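Local coordinates for 33 kDa chaperonin (Thermotoga maritima, PDB 1VQ0), which probably acts as a redox-regulated molecular chaperone that keeps thermally unfolding and oxidatively damaged proteins from aggregating irreversibly, at residues F183-I188 against E224-E229; D221-E224 against K230-F233. One frame throughout, in Å; residues are numbered along the deposited sequence.

Contact 1: F183-I188 against E224-E229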
ATOM      1  N   PHE A 183      19.308  -2.998  16.325  1.00 33.40           N
ATOM      2  CA  PHE A 183      19.340  -4.321  15.690  1.00 34.05           C
ATOM      3  C   PHE A 183      17.969  -4.746  15.252  1.00 34.18           C
ATOM      4  O   PHE A 183      16.956  -4.176  15.703  1.00 33.66           O
ATOM      5  CB  PHE A 183      19.946  -5.368  16.628  1.00 33.20           C
ATOM      6  CG  PHE A 183      19.217  -5.521  17.927  1.00 34.39           C
ATOM      7  CD1 PHE A 183      18.043  -6.261  18.006  1.00 31.86           C
ATOM      8  CD2 PHE A 183      19.748  -4.951  19.096  1.00 33.67           C
ATOM      9  CE1 PHE A 183      17.383  -6.396  19.237  1.00 30.66           C
ATOM     10  CE2 PHE A 183      19.102  -5.037  20.289  1.00 25.10           C
ATOM     11  CZ  PHE A 183      17.915  -5.789  20.382  1.00 34.81           C
ATOM     12  N   ALA A 184      17.964  -5.752  14.383  1.00 35.28           N
ATOM     13  CA  ALA A 184      16.771  -6.433  13.871  1.00 36.28           C
ATOM     14  C   ALA A 184      16.991  -7.937  13.927  1.00 37.28           C
ATOM     15  O   ALA A 184      18.030  -8.444  13.485  1.00 38.48           O
ATOM     16  CB  ALA A 184      16.420  -5.975  12.419  1.00 35.73           C
ATOM     17  N   VAL A 185      16.019  -8.651  14.502  1.00 37.21           N
ATOM     18  CA  VAL A 185      15.986 -10.129  14.462  1.00 35.84           C
ATOM     19  C   VAL A 185      14.634 -10.547  13.850  1.00 35.11           C
ATOM     20  O   VAL A 185      13.588 -10.055  14.288  1.00 36.89           O
ATOM     21  CB  VAL A 185      16.227 -10.774  15.872  1.00 35.19           C
ATOM     22  CG1 VAL A 185      16.308 -12.292  15.809  1.00 35.48           C
ATOM     23  CG2 VAL A 185      17.534 -10.279  16.488  1.00 31.17           C
ATOM     24  N   GLN A 186      14.696 -11.427  12.833  1.00 33.43           N
ATOM     25  CA  GLN A 186      13.562 -11.819  11.991  1.00 32.56           C
ATOM     26  C   GLN A 186      13.520 -13.294  11.719  1.00 33.90           C
ATOM     27  O   GLN A 186      14.539 -13.936  11.396  1.00 33.43           O
ATOM     28  CB  GLN A 186      13.608 -11.055  10.664  1.00 32.41           C
ATOM     29  CG  GLN A 186      13.595  -9.527  10.861  1.00 34.27           C
ATOM     30  CD  GLN A 186      13.335  -8.664   9.593  1.00 36.79           C
ATOM     31  OE1 GLN A 186      14.182  -8.567   8.715  1.00 41.40           O
ATOM     32  NE2 GLN A 186      12.174  -7.978   9.558  1.00 34.30           N
ATOM     33  N   ILE A 187      12.327 -13.847  11.863  1.00 34.47           N
ATOM     34  CA  ILE A 187      12.113 -15.261  11.627  1.00 34.68           C
ATOM     35  C   ILE A 187      11.665 -15.448  10.198  1.00 34.54           C
ATOM     36  O   ILE A 187      10.535 -15.131   9.840  1.00 35.90           O
ATOM     37  CB  ILE A 187      11.122 -15.859  12.621  1.00 34.12           C
ATOM     38  CG1 ILE A 187      11.736 -15.790  14.028  1.00 35.64           C
ATOM     39  CG2 ILE A 187      10.865 -17.272  12.254  1.00 33.36           C
ATOM     40  CD1 ILE A 187      10.781 -16.156  15.219  1.00 35.29           C
ATOM     41  N   ILE A 188      12.578 -15.932   9.368  1.00 33.10           N
ATOM     42  CA  ILE A 188      12.272 -16.072   7.953  1.00 33.48           C
ATOM     43  C   ILE A 188      11.762 -17.478   7.637  1.00 33.21           C
ATOM     44  O   ILE A 188      11.308 -17.718   6.535  1.00 32.92           O
ATOM     45  CB  ILE A 188      13.473 -15.675   7.048  1.00 32.74           C
ATOM     46  CG1 ILE A 188      14.745 -16.417   7.497  1.00 32.96           C
ATOM     47  CG2 ILE A 188      13.615 -14.129   7.045  1.00 33.24           C
ATOM     48  CD1 ILE A 188      15.893 -16.427   6.451  1.00 33.03           C
ATOM     49  N   GLU A 224      25.356 -12.225  20.904  1.00 32.74           N
ATOM     50  CA  GLU A 224      25.539 -13.416  21.757  1.00 33.69           C
ATOM     51  C   GLU A 224      24.471 -13.471  22.833  1.00 34.38           C
ATOM     52  O   GLU A 224      23.855 -14.504  23.058  1.00 34.82           O
ATOM     53  CB  GLU A 224      26.921 -13.468  22.406  1.00 32.77           C
ATOM     54  CG  GLU A 224      26.964 -14.496  23.524  1.00 33.05           C
ATOM     55  CD  GLU A 224      28.333 -14.716  24.103  1.00 32.95           C
ATOM     56  OE1 GLU A 224      29.248 -13.911  23.800  1.00 34.32           O
ATOM     57  OE2 GLU A 224      28.446 -15.729  24.853  1.00 30.19           O
ATOM     58  N   ARG A 225      24.258 -12.327  23.460  1.00 36.84           N
ATOM     59  CA  ARG A 225      23.156 -12.141  24.399  1.00 37.88           C
ATOM     60  C   ARG A 225      21.776 -12.460  23.824  1.00 36.89           C
ATOM     61  O   ARG A 225      21.005 -13.153  24.488  1.00 37.38           O
ATOM     62  CB  ARG A 225      23.159 -10.721  24.934  1.00 39.26           C
ATOM     63  CG  ARG A 225      24.418 -10.345  25.698  1.00 43.12           C
ATOM     64  CD  ARG A 225      24.139  -9.602  26.947  1.00 47.45           C
ATOM     65  NE  ARG A 225      24.845  -8.331  26.990  1.00 49.30           N
ATOM     66  CZ  ARG A 225      24.422  -7.283  27.687  1.00 49.89           C
ATOM     67  NH1 ARG A 225      23.289  -7.353  28.396  1.00 46.74           N
ATOM     68  NH2 ARG A 225      25.126  -6.155  27.681  1.00 52.45           N
ATOM     69  N   ILE A 226      21.453 -11.962  22.621  1.00 34.29           N
ATOM     70  CA  ILE A 226      20.195 -12.365  21.968  1.00 33.49           C
ATOM     71  C   ILE A 226      20.012 -13.901  21.746  1.00 33.82           C
ATOM     72  O   ILE A 226      18.941 -14.458  22.031  1.00 34.60           O
ATOM     73  CB  ILE A 226      20.010 -11.631  20.636  1.00 33.38           C
ATOM     74  CG1 ILE A 226      19.770 -10.124  20.886  1.00 32.34           C
ATOM     75  CG2 ILE A 226      18.812 -12.208  19.881  1.00 33.26           C
ATOM     76  CD1 ILE A 226      19.970  -9.220  19.699  1.00 33.45           C
ATOM     77  N   PHE A 227      21.032 -14.569  21.215  1.00 32.71           N
ATOM     78  CA  PHE A 227      20.856 -15.924  20.717  1.00 32.98           C
ATOM     79  C   PHE A 227      21.214 -16.978  21.714  1.00 33.24           C
ATOM     80  O   PHE A 227      21.049 -18.169  21.429  1.00 34.22           O
ATOM     81  CB  PHE A 227      21.648 -16.108  19.422  1.00 32.56           C
ATOM     82  CG  PHE A 227      21.050 -15.382  18.295  1.00 33.01           C
ATOM     83  CD1 PHE A 227      19.856 -15.829  17.735  1.00 35.40           C
ATOM     84  CD2 PHE A 227      21.587 -14.170  17.859  1.00 32.70           C
ATOM     85  CE1 PHE A 227      19.250 -15.124  16.724  1.00 32.79           C
ATOM     86  CE2 PHE A 227      21.011 -13.474  16.833  1.00 31.22           C
ATOM     87  CZ  PHE A 227      19.831 -13.937  16.262  1.00 32.88           C
ATOM     88  N   GLY A 228      21.721 -16.552  22.874  1.00 33.92           N
ATOM     89  CA  GLY A 228      22.086 -17.498  23.968  1.00 34.42           C
ATOM     90  C   GLY A 228      23.429 -18.175  23.788  1.00 34.51           C
ATOM     91  O   GLY A 228      23.926 -18.726  24.708  1.00 35.53           O
ATOM     92  N   GLU A 229      23.985 -18.097  22.584  1.00 35.37           N
ATOM     93  CA  GLU A 229      25.322 -18.539  22.219  1.00 35.18           C
ATOM     94  C   GLU A 229      25.926 -17.486  21.268  1.00 34.84           C
ATOM     95  O   GLU A 229      25.205 -16.635  20.756  1.00 35.53           O
ATOM     96  CB  GLU A 229      25.239 -19.889  21.512  1.00 35.37           C
ATOM     97  CG  GLU A 229      24.602 -19.823  20.133  1.00 38.19           C
ATOM     98  CD  GLU A 229      23.759 -21.030  19.791  1.00 39.69           C
ATOM     99  OE1 GLU A 229      22.606 -21.112  20.292  1.00 40.01           O
ATOM    100  OE2 GLU A 229      24.254 -21.866  19.006  1.00 38.70           O
TER
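Ile226, on the last turn of helix 219-227, packs its two branches against the side chains of Phe183 and Val185. Its CD1 sits over the middle of the Phe183 ring, 3.9 Å from the centroid and only 11° off the ring normal, a CH-pi contact. Its other branch, CG2, meets Val185 CG2 at 4.1 Å, the side chains passing alongside one another and running opposite ways. Isoleucine suits this place because its long branch reaches the ring while the short CG2 methyl meets the valine, with CD1 also near Val185 CG2. Val185 is divided too: CG1, anti to the backbone N (chi1 -175°), comes obliquely to the Phe227 ring, 3.9 Å from Phe227 CZ, while CG2 is left for Ile226. Phe227 also carries Ile226 CG2 over one ring face, so valine, isoleucine and phenylalanine interlock without polar atoms. Phe183 and Val185, two apart on the strand, both direct their side chains at the helix, whereas Ala184 between them points away. Ile204 of helix 194-205 touches Phe183, Val185 and Ile226, and Val24 of strand 24-30 touches Val185 and Phe227. This is the buried apolar interface of an alpha/beta layer, in which a helix end packs on one face of a beta-sheet.

Contact 2: D221-E224 against K230-F233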
ATOM      1  N   ASP A 221      28.803  -9.132  20.869  1.00 36.25           N
ATOM      2  CA  ASP A 221      28.467  -9.555  22.218  1.00 35.88           C
ATOM      3  C   ASP A 221      26.971  -9.301  22.425  1.00 35.44           C
ATOM      4  O   ASP A 221      26.265 -10.152  22.951  1.00 36.43           O
ATOM      5  CB  ASP A 221      29.306  -8.790  23.230  1.00 36.45           C
ATOM      6  CG  ASP A 221      30.815  -9.002  23.029  1.00 39.61           C
ATOM      7  OD1 ASP A 221      31.220 -10.089  22.571  1.00 44.19           O
ATOM      8  OD2 ASP A 221      31.674  -8.138  23.297  1.00 44.82           O
ATOM      9  N   VAL A 222      26.475  -8.161  21.963  1.00 33.41           N
ATOM     10  CA  VAL A 222      25.014  -7.961  21.952  1.00 33.77           C
ATOM     11  C   VAL A 222      24.265  -9.129  21.261  1.00 33.07           C
ATOM     12  O   VAL A 222      23.233  -9.573  21.716  1.00 33.81           O
ATOM     13  CB  VAL A 222      24.612  -6.651  21.238  1.00 33.47           C
ATOM     14  CG1 VAL A 222      23.071  -6.561  21.035  1.00 33.22           C
ATOM     15  CG2 VAL A 222      25.068  -5.440  22.012  1.00 35.56           C
ATOM     16  N   LEU A 223      24.778  -9.599  20.137  1.00 32.47           N
ATOM     17  CA  LEU A 223      24.122 -10.689  19.414  1.00 31.78           C
ATOM     18  C   LEU A 223      24.221 -12.032  20.211  1.00 32.83           C
ATOM     19  O   LEU A 223      23.298 -12.877  20.161  1.00 31.70           O
ATOM     20  CB  LEU A 223      24.746 -10.853  18.018  1.00 31.04           C
ATOM     21  CG  LEU A 223      24.704  -9.722  16.983  1.00 30.01           C
ATOM     22  CD1 LEU A 223      25.564 -10.083  15.762  1.00 29.47           C
ATOM     23  CD2 LEU A 223      23.318  -9.440  16.571  1.00 33.15           C
ATOM     24  N   GLU A 224      25.356 -12.225  20.904  1.00 32.74           N
ATOM     25  CA  GLU A 224      25.539 -13.416  21.757  1.00 33.69           C
ATOM     26  C   GLU A 224      24.471 -13.471  22.833  1.00 34.38           C
ATOM     27  O   GLU A 224      23.855 -14.504  23.058  1.00 34.82           O
ATOM     28  CB  GLU A 224      26.921 -13.468  22.406  1.00 32.77           C
ATOM     29  CG  GLU A 224      26.964 -14.496  23.524  1.00 33.05           C
ATOM     30  CD  GLU A 224      28.333 -14.716  24.103  1.00 32.95           C
ATOM     31  OE1 GLU A 224      29.248 -13.911  23.800  1.00 34.32           O
ATOM     32  OE2 GLU A 224      28.446 -15.729  24.853  1.00 30.19           O
ATOM     33  N   LYS A 230      27.226 -17.551  21.023  1.00 34.14           N
ATOM     34  CA  LYS A 230      27.875 -16.712  20.025  1.00 34.44           C
ATOM     35  C   LYS A 230      27.346 -17.008  18.616  1.00 34.16           C
ATOM     36  O   LYS A 230      26.970 -18.126  18.286  1.00 33.33           O
ATOM     37  CB  LYS A 230      29.403 -16.866  20.035  1.00 34.95           C
ATOM     38  CG  LYS A 230      30.106 -15.997  21.096  1.00 37.62           C
ATOM     39  CD  LYS A 230      31.543 -16.452  21.364  1.00 37.94           C
ATOM     40  CE  LYS A 230      32.136 -15.872  22.677  1.00 37.65           C
ATOM     41  NZ  LYS A 230      33.196 -16.793  23.189  1.00 39.77           N
ATOM     42  N   VAL A 231      27.309 -15.983  17.778  1.00 34.30           N
ATOM     43  CA  VAL A 231      26.856 -16.198  16.406  1.00 34.21           C
ATOM     44  C   VAL A 231      27.985 -16.866  15.625  1.00 33.82           C
ATOM     45  O   VAL A 231      29.088 -16.988  16.121  1.00 31.35           O
ATOM     46  CB  VAL A 231      26.367 -14.913  15.716  1.00 33.98           C
ATOM     47  CG1 VAL A 231      25.078 -14.459  16.357  1.00 34.09           C
ATOM     48  CG2 VAL A 231      27.446 -13.785  15.676  1.00 35.00           C
ATOM     49  N   GLY A 232      27.664 -17.292  14.419  1.00 33.99           N
ATOM     50  CA  GLY A 232      28.605 -17.915  13.541  1.00 34.98           C
ATOM     51  C   GLY A 232      29.140 -16.913  12.544  1.00 35.68           C
ATOM     52  O   GLY A 232      29.660 -15.864  12.933  1.00 35.94           O
ATOM     53  N   PHE A 233      28.998 -17.247  11.263  1.00 36.23           N
ATOM     54  CA  PHE A 233      29.437 -16.388  10.169  1.00 37.61           C
ATOM     55  C   PHE A 233      28.675 -15.074  10.178  1.00 37.13           C
ATOM     56  O   PHE A 233      27.454 -15.055  10.307  1.00 38.12           O
ATOM     57  CB  PHE A 233      29.271 -17.078   8.815  1.00 37.69           C
ATOM     58  CG  PHE A 233      29.935 -16.342   7.645  1.00 40.46           C
ATOM     59  CD1 PHE A 233      31.315 -16.297   7.511  1.00 42.94           C
ATOM     60  CD2 PHE A 233      29.163 -15.739   6.661  1.00 39.93           C
ATOM     61  CE1 PHE A 233      31.902 -15.629   6.423  1.00 45.19           C
ATOM     62  CE2 PHE A 233      29.741 -15.075   5.578  1.00 42.40           C
ATOM     63  CZ  PHE A 233      31.089 -15.012   5.455  1.00 43.61           C
TER
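Glu224 and Lys230 run side by side and point the same way, the carboxylate lying against the lysine's aliphatic stem and not at its ammonium. Glu224 has its CG anti to the backbone N (chi1 166°) and stays extended beyond it, which carries the carboxylate out along the lysine chain. There OE1 of Glu224 lies 3.5 Å from Lys230 CG and 3.7 Å from Lys230 CE. Lys230 is extended as well, and its ammonium runs on past the carboxylate, leaving Lys230 NZ 4.9 Å from Glu224 OE1. That is too long for a salt bridge, although the opposite charges probably still attract weakly. Long, flexible chains suit this partly exposed rim: Glu224 CB and CG lie by the Lys230 backbone, and both charged ends can meet water.

Deeper in, the contact is purely apolar. Val231 turns its CB toward the helix, and with CG1 anti to the carbonyl carbon (chi1 -69°) that methyl rests 4.0 Å from Leu223 CB. The second methyl, Val231 CG2, reaches Leu223 CD1 at 4.2 Å. Set at a slant to the longer leucine, the compact, branched valine offers it two methyls in this mostly apolar position. Phe26 of strand 24-30 touches both Leu223 and Val231, and Ile28 of that strand touches Leu223. The segment 230-233 thus folds back beside helix 219-227 on its way to strand 235-241, with strand 24-30 against the apolar pair.

Overall arrangement
Both contacts use helix 219-227, and their centres lie 8 Å apart; Glu224 belongs to a segment of each but takes part only in contact 2. Contact 1 is core: all four touching residues are buried, and a helix end is joined to strand 176-187, far away in sequence. Contact 2 is local and only partly buried, tying the same helix to the connection that follows it. The chemistry changes accordingly, from branched aliphatics against aromatic rings inside to a valine-leucine pair edged by charged chains outside. The two are continuous, since Phe183 CD2 of contact 1 packs 4.2 Å from Val222 CG1 in the helical segment of contact 2. Strand 24-30 supplies neighbours to both.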